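Local structure of nitrite oxidoreductase subunit B (Kuenenia stuttgartiensis, 7B04) at residues Arg11-Pro16 against Cys178-Cys183; Pro292-Phe297 against Arg317-Pro322. The protein probably relays electrons released by nitrite oxidation through a row of [4Fe-4S] and [3Fe-4S] clusters toward a heme, as the electron-transfer subunit of nitrite oxidoreductase. All blocks are in the same frame, centred on the assembly; numbering follows the deposited sequence.

Contact 1 (Arg11-Pro16 against Cys178-Cys183). With SF4 (iron/sulfur cluster), chain Z.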
loop_
_atom_site.group_PDB
_atom_site.type_symbol
_atom_site.label_atom_id
_atom_site.label_comp_id
_atom_site.label_asym_id
_atom_site.label_seq_id
_atom_site.Cartn_x
_atom_site.Cartn_y
_atom_site.Cartn_z
ATOM N N ARG A 11 9.991 11.307 38.535
ATOM C CA ARG A 11 10.555 10.580 39.658
ATOM C C ARG A 11 12.017 10.312 39.338
ATOM O O ARG A 11 12.460 10.479 38.201
ATOM C CB ARG A 11 9.739 9.293 39.902
ATOM C CG ARG A 11 10.445 8.121 40.585
ATOM C CD ARG A 11 9.457 7.068 41.075
ATOM N NE ARG A 11 8.925 6.238 39.997
ATOM C CZ ARG A 11 9.585 5.231 39.432
ATOM N NH1 ARG A 11 10.812 4.928 39.832
ATOM N NH2 ARG A 11 9.016 4.527 38.462
ATOM N N ARG A 12 12.783 9.939 40.354
ATOM C CA ARG A 12 14.152 9.486 40.161
ATOM C C ARG A 12 14.147 7.971 39.995
ATOM O O ARG A 12 13.459 7.261 40.736
ATOM C CB ARG A 12 15.053 9.949 41.309
ATOM C CG ARG A 12 15.502 11.387 41.072
ATOM C CD ARG A 12 16.265 11.990 42.232
ATOM N NE ARG A 12 17.580 11.382 42.402
ATOM C CZ ARG A 12 18.652 11.690 41.678
ATOM N NH1 ARG A 12 18.576 12.604 40.718
ATOM N NH2 ARG A 12 19.802 11.077 41.914
ATOM N N MET A 13 14.948 7.486 39.049
ATOM C CA MET A 13 14.871 6.130 38.527
ATOM C C MET A 13 16.187 5.395 38.738
ATOM O O MET A 13 17.244 6.008 38.904
ATOM C CB MET A 13 14.529 6.168 37.036
ATOM C CG MET A 13 14.251 4.824 36.410
ATOM S SD MET A 13 14.713 4.926 34.678
ATOM C CE MET A 13 13.619 6.211 34.203
ATOM N N GLU A 14 16.116 4.067 38.728
ATOM C CA GLU A 14 17.300 3.229 38.892
ATOM C C GLU A 14 17.871 2.874 37.523
ATOM O O GLU A 14 17.172 2.291 36.686
ATOM C CB GLU A 14 16.967 1.959 39.671
ATOM C CG GLU A 14 18.180 1.067 39.937
ATOM C CD GLU A 14 19.014 1.555 41.118
ATOM O OE1 GLU A 14 20.240 1.313 41.130
ATOM O OE2 GLU A 14 18.433 2.157 42.046
ATOM N N TYR A 15 19.143 3.202 37.315
ATOM C CA TYR A 15 19.865 2.932 36.081
ATOM C C TYR A 15 21.304 2.553 36.416
ATOM O O TYR A 15 21.847 3.005 37.437
ATOM C CB TYR A 15 19.846 4.146 35.133
ATOM C CG TYR A 15 20.045 3.759 33.697
ATOM C CD1 TYR A 15 19.181 2.863 33.074
ATOM C CD2 TYR A 15 21.117 4.246 32.971
ATOM C CE1 TYR A 15 19.377 2.478 31.759
ATOM C CE2 TYR A 15 21.316 3.869 31.650
ATOM C CZ TYR A 15 20.444 2.986 31.049
ATOM O OH TYR A 15 20.648 2.616 29.739
ATOM N N PRO A 16 21.930 1.686 35.598
ATOM C CA PRO A 16 23.338 1.325 35.860
ATOM C C PRO A 16 24.310 2.492 35.793
ATOM O O PRO A 16 25.311 2.496 36.527
ATOM C CB PRO A 16 23.632 0.296 34.762
ATOM C CG PRO A 16 22.297 -0.291 34.471
ATOM C CD PRO A 16 21.348 0.849 34.531
ATOM N N CYS A 178 16.391 6.341 23.440
ATOM C CA CYS A 178 16.027 6.697 24.797
ATOM C C CYS A 178 17.188 7.356 25.535
ATOM O O CYS A 178 18.365 7.110 25.262
ATOM C CB CYS A 178 15.559 5.448 25.537
ATOM S SG CYS A 178 14.388 4.427 24.594
ATOM N N THR A 179 16.824 8.221 26.484
ATOM C CA THR A 179 17.807 8.828 27.378
ATOM C C THR A 179 18.456 7.776 28.269
ATOM O O THR A 179 19.663 7.829 28.531
ATOM C CB THR A 179 17.143 9.918 28.222
ATOM O OG1 THR A 179 16.346 10.756 27.379
ATOM C CG2 THR A 179 18.215 10.781 28.899
ATOM N N TYR A 180 17.662 6.827 28.758
ATOM C CA TYR A 180 18.147 5.710 29.572
ATOM C C TYR A 180 17.745 4.414 28.878
ATOM O O TYR A 180 16.865 3.684 29.357
ATOM C CB TYR A 180 17.574 5.757 30.990
ATOM C CG TYR A 180 17.724 7.099 31.672
ATOM C CD1 TYR A 180 18.931 7.487 32.242
ATOM C CD2 TYR A 180 16.657 7.983 31.740
ATOM C CE1 TYR A 180 19.066 8.724 32.859
ATOM C CE2 TYR A 180 16.789 9.212 32.352
ATOM C CZ TYR A 180 17.993 9.578 32.910
ATOM O OH TYR A 180 18.125 10.804 33.520
ATOM N N PRO A 181 18.370 4.098 27.740
ATOM C CA PRO A 181 17.928 2.934 26.962
ATOM C C PRO A 181 18.243 1.630 27.669
ATOM O O PRO A 181 19.298 1.469 28.288
ATOM C CB PRO A 181 18.703 3.066 25.649
ATOM C CG PRO A 181 19.902 3.853 26.001
ATOM C CD PRO A 181 19.543 4.757 27.137
ATOM N N GLY A 182 17.300 0.689 27.577
ATOM C CA GLY A 182 17.522 -0.628 28.149
ATOM C C GLY A 182 18.588 -1.412 27.416
ATOM O O GLY A 182 19.329 -2.181 28.033
ATOM N N CYS A 183 18.680 -1.234 26.095
ATOM C CA CYS A 183 19.692 -1.943 25.317
ATOM C C CYS A 183 21.101 -1.537 25.733
ATOM O O CYS A 183 21.988 -2.389 25.866
ATOM C CB CYS A 183 19.480 -1.687 23.824
ATOM S SG CYS A 183 19.566 0.055 23.347
HETATM FE FE1 SF4 Z . 15.146 0.173 22.558
HETATM FE FE2 SF4 Z . 15.447 2.680 23.611
HETATM FE FE3 SF4 Z . 16.020 2.227 20.973
HETATM FE FE4 SF4 Z . 17.652 1.209 22.924
HETATM S S1 SF4 Z . 17.276 3.412 22.460
HETATM S S2 SF4 Z . 16.881 0.117 21.080
HETATM S S3 SF4 Z . 16.125 0.712 24.545
HETATM S S4 SF4 Z . 13.983 2.048 21.982
#
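Behind the cysteine segment of a [4Fe-4S] cluster pocket, Tyr-15 packs against Tyr-180 and Pro-181. The Tyr-180 CB lies over the centre of the Tyr-15 ring, 3.8 Å from its centroid, as a CH-pi contact. Beyond CB the Tyr-180 ring turns its edge to the same Tyr-15 ring, an edge-to-face pair with centroids 5.5 Å apart and planes at 65°. A chi1 of -156° sets Tyr-15 CG anti to the backbone N. At the far end of the ring, Tyr-15 CZ is 4.4 Å from Pro-181 CD. Segment 178-183, loop and helix start, lies in the 4Fe-4S dicluster domain: Cys-178 SG binds FE2 and Cys-183 SG binds FE4, each at 2.3 Å, and Cys-175 and Cys-218 complete the set. Pro-181 suits the N-cap of helix 182-186, where it needs no N-H, and its CB approaches FE4 to 3.5 Å. Unbranched Met-13, from strand 11-14, reaches Tyr-180 with its CE 4.3 Å from Tyr-180 CD2; its sulfur makes an oblique Met-aromatic contact with that ring. Tyrosine suits position 180: its ring packs on Tyr-15 and Met-13 while its OH hydrogen-bonds to His-5 O. Leu-41 of the subunit A chain packs on Tyr-15 and Pro-181.

Contact 2 (Pro292-Phe297 against Arg317-Pro322); sequences PLYPQF and RQMFGP
Met-319 CG sits between the rings of Tyr-294 and Phe-320, over a face of each, and meets Leu-293 CD1 at 3.6 Å. It lies 4.2 Å from the Tyr-294 centroid, in a CH-pi contact, and the sulfur adds an oblique Met-aromatic one. Here the last turn of helix 313-320 docks on the loop that links strands 291-292 and 303-306, edge strand and inner neighbour of a mixed sheet. Met-319 runs extended through CG and SD, then bends at chi3 (-79°), which directs CE to the Tyr-294 phenol end. Over the Phe-320 ring the same CG stands above the centre, 3.7 Å from the plane. Leu-293 CD1 is 4.2 Å from Phe-320 CE1, while at the ring edge Pro-292 O is 3.3 Å from Phe-320 CD1. Gly-321 leaves the helix with positive phi (90°), a conformation that glycine tolerates without a CB to press on the preceding carbonyl. Outward, the contact becomes polar. Tyr-294 N donates to Met-319 O over 2.7 Å. The Gln-296 amide faces Gln-318 O in a bond that the model leaves doubtful, whereas Gln-318 OE1 accepts a hydrogen bond from the backbone N of Leu-1143 of the subunit A chain.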
loop_
_atom_site.group_PDB
_atom_site.type_symbol
_atom_site.label_atom_id
_atom_site.label_comp_id
_atom_site.label_asym_id
_atom_site.label_seq_id
_atom_site.Cartn_x
_atom_site.Cartn_y
_atom_site.Cartn_z
ATOM N N PRO A 292 5.159 10.526 25.137
ATOM C CA PRO A 292 6.018 9.379 24.828
ATOM C C PRO A 292 5.248 8.066 24.836
ATOM O O PRO A 292 4.190 7.930 25.454
ATOM C CB PRO A 292 7.061 9.408 25.952
ATOM C CG PRO A 292 6.351 10.051 27.091
ATOM C CD PRO A 292 5.430 11.072 26.480
ATOM N N LEU A 293 5.812 7.088 24.131
ATOM C CA LEU A 293 5.223 5.759 24.028
ATOM C C LEU A 293 5.650 4.908 25.217
ATOM O O LEU A 293 6.846 4.662 25.413
ATOM C CB LEU A 293 5.640 5.092 22.719
ATOM C CG LEU A 293 5.141 3.663 22.510
ATOM C CD1 LEU A 293 3.625 3.648 22.428
ATOM C CD2 LEU A 293 5.757 3.054 21.260
ATOM N N TYR A 294 4.666 4.442 25.990
ATOM C CA TYR A 294 4.856 3.612 27.174
ATOM C C TYR A 294 5.973 4.151 28.064
ATOM O O TYR A 294 7.030 3.518 28.182
ATOM C CB TYR A 294 5.154 2.165 26.777
ATOM C CG TYR A 294 3.991 1.428 26.135
ATOM C CD1 TYR A 294 2.856 1.100 26.867
ATOM C CD2 TYR A 294 4.035 1.048 24.798
ATOM C CE1 TYR A 294 1.798 0.426 26.288
ATOM C CE2 TYR A 294 2.979 0.372 24.209
ATOM C CZ TYR A 294 1.863 0.063 24.959
ATOM O OH TYR A 294 0.810 -0.608 24.382
ATOM N N PRO A 295 5.776 5.298 28.725
ATOM C CA PRO A 295 6.773 5.752 29.700
ATOM C C PRO A 295 6.870 4.844 30.902
ATOM O O PRO A 295 7.817 4.984 31.686
ATOM C CB PRO A 295 6.277 7.150 30.091
ATOM C CG PRO A 295 4.803 7.093 29.863
ATOM C CD PRO A 295 4.595 6.180 28.681
ATOM N N GLN A 296 5.922 3.919 31.074
ATOM C CA GLN A 296 5.990 2.927 32.148
ATOM C C GLN A 296 7.306 2.174 32.145
ATOM O O GLN A 296 7.846 1.862 33.215
ATOM C CB GLN A 296 4.852 1.923 31.990
ATOM C CG GLN A 296 3.451 2.486 32.042
ATOM C CD GLN A 296 2.867 2.716 30.663
ATOM O OE1 GLN A 296 3.125 1.953 29.743
ATOM N NE2 GLN A 296 2.079 3.783 30.513
ATOM N N PHE A 297 7.840 1.894 30.954
ATOM C CA PHE A 297 9.067 1.116 30.837
ATOM C C PHE A 297 10.259 1.800 31.501
ATOM O O PHE A 297 11.150 1.117 32.026
ATOM C CB PHE A 297 9.340 0.825 29.365
ATOM C CG PHE A 297 8.278 -0.031 28.716
ATOM C CD1 PHE A 297 7.476 -0.865 29.481
ATOM C CD2 PHE A 297 8.077 0.005 27.347
ATOM C CE1 PHE A 297 6.504 -1.649 28.894
ATOM C CE2 PHE A 297 7.107 -0.780 26.750
ATOM C CZ PHE A 297 6.317 -1.608 27.530
ATOM N N ARG A 317 -4.393 6.618 27.992
ATOM C CA ARG A 317 -3.598 6.989 29.165
ATOM C C ARG A 317 -2.585 5.915 29.525
ATOM O O ARG A 317 -1.468 6.233 29.950
ATOM C CB ARG A 317 -4.458 7.290 30.400
ATOM C CG ARG A 317 -5.795 7.944 30.195
ATOM C CD ARG A 317 -6.535 7.958 31.519
ATOM N NE ARG A 317 -7.985 7.912 31.369
ATOM C CZ ARG A 317 -8.747 8.983 31.183
ATOM N NH1 ARG A 317 -8.190 10.182 31.119
ATOM N NH2 ARG A 317 -10.061 8.856 31.061
ATOM N N GLN A 318 -2.966 4.642 29.413
ATOM C CA GLN A 318 -2.035 3.576 29.757
ATOM C C GLN A 318 -0.866 3.513 28.783
ATOM O O GLN A 318 0.213 3.038 29.154
ATOM C CB GLN A 318 -2.778 2.234 29.790
ATOM C CG GLN A 318 -1.964 1.051 29.287
ATOM C CD GLN A 318 -2.791 -0.185 29.016
ATOM O OE1 GLN A 318 -3.427 -0.734 29.915
ATOM N NE2 GLN A 318 -2.775 -0.642 27.770
ATOM N N MET A 319 -1.026 4.067 27.584
ATOM C CA MET A 319 0.005 4.032 26.557
ATOM C C MET A 319 0.862 5.292 26.528
ATOM O O MET A 319 2.070 5.204 26.291
ATOM C CB MET A 319 -0.631 3.817 25.179
ATOM C CG MET A 319 0.368 3.749 24.041
ATOM S SD MET A 319 -0.404 3.454 22.442
ATOM C CE MET A 319 -0.695 1.688 22.524
ATOM N N PHE A 320 0.272 6.462 26.776
ATOM C CA PHE A 320 0.990 7.727 26.669
ATOM C C PHE A 320 1.037 8.504 27.980
ATOM O O PHE A 320 1.525 9.640 27.994
ATOM C CB PHE A 320 0.362 8.605 25.581
ATOM C CG PHE A 320 0.345 7.969 24.222
ATOM C CD1 PHE A 320 1.518 7.800 23.505
ATOM C CD2 PHE A 320 -0.848 7.547 23.657
ATOM C CE1 PHE A 320 1.502 7.218 22.251
ATOM C CE2 PHE A 320 -0.870 6.965 22.403
ATOM C CZ PHE A 320 0.306 6.800 21.700
ATOM N N GLY A 321 0.552 7.930 29.077
ATOM C CA GLY A 321 0.565 8.608 30.352
ATOM C C GLY A 321 -0.688 9.427 30.583
ATOM O O GLY A 321 -1.652 9.363 29.815
ATOM N N PRO A 322 -0.690 10.237 31.646
ATOM C CA PRO A 322 -1.907 10.977 32.010
ATOM C C PRO A 322 -2.143 12.244 31.204
ATOM O O PRO A 322 -3.245 12.805 31.282
ATOM C CB PRO A 322 -1.676 11.309 33.489
ATOM C CG PRO A 322 -0.195 11.388 33.617
ATOM C CD PRO A 322 0.384 10.401 32.641
#

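Contact 1 and contact 2 do not touch: their centres are 15 Å apart and their nearest atoms about 6 Å, and along the chain the first closes before the second opens. They are related through the same [4Fe-4S] cluster. Contact 1 supplies two of its cysteine ligands, whereas contact 2 lies in its surroundings, with the side chain of Pro-292 about 9 Å from that of Cys-178 and the side chain of Leu-293 about 8 Å from a bound [4Fe-4S] cluster. Tyr-220, of the cluster pocket, hydrogen-bonds to the carbonyls of Leu-293 and Tyr-294, tying 292-297 to it. Both contacts also meet the subunit A chain.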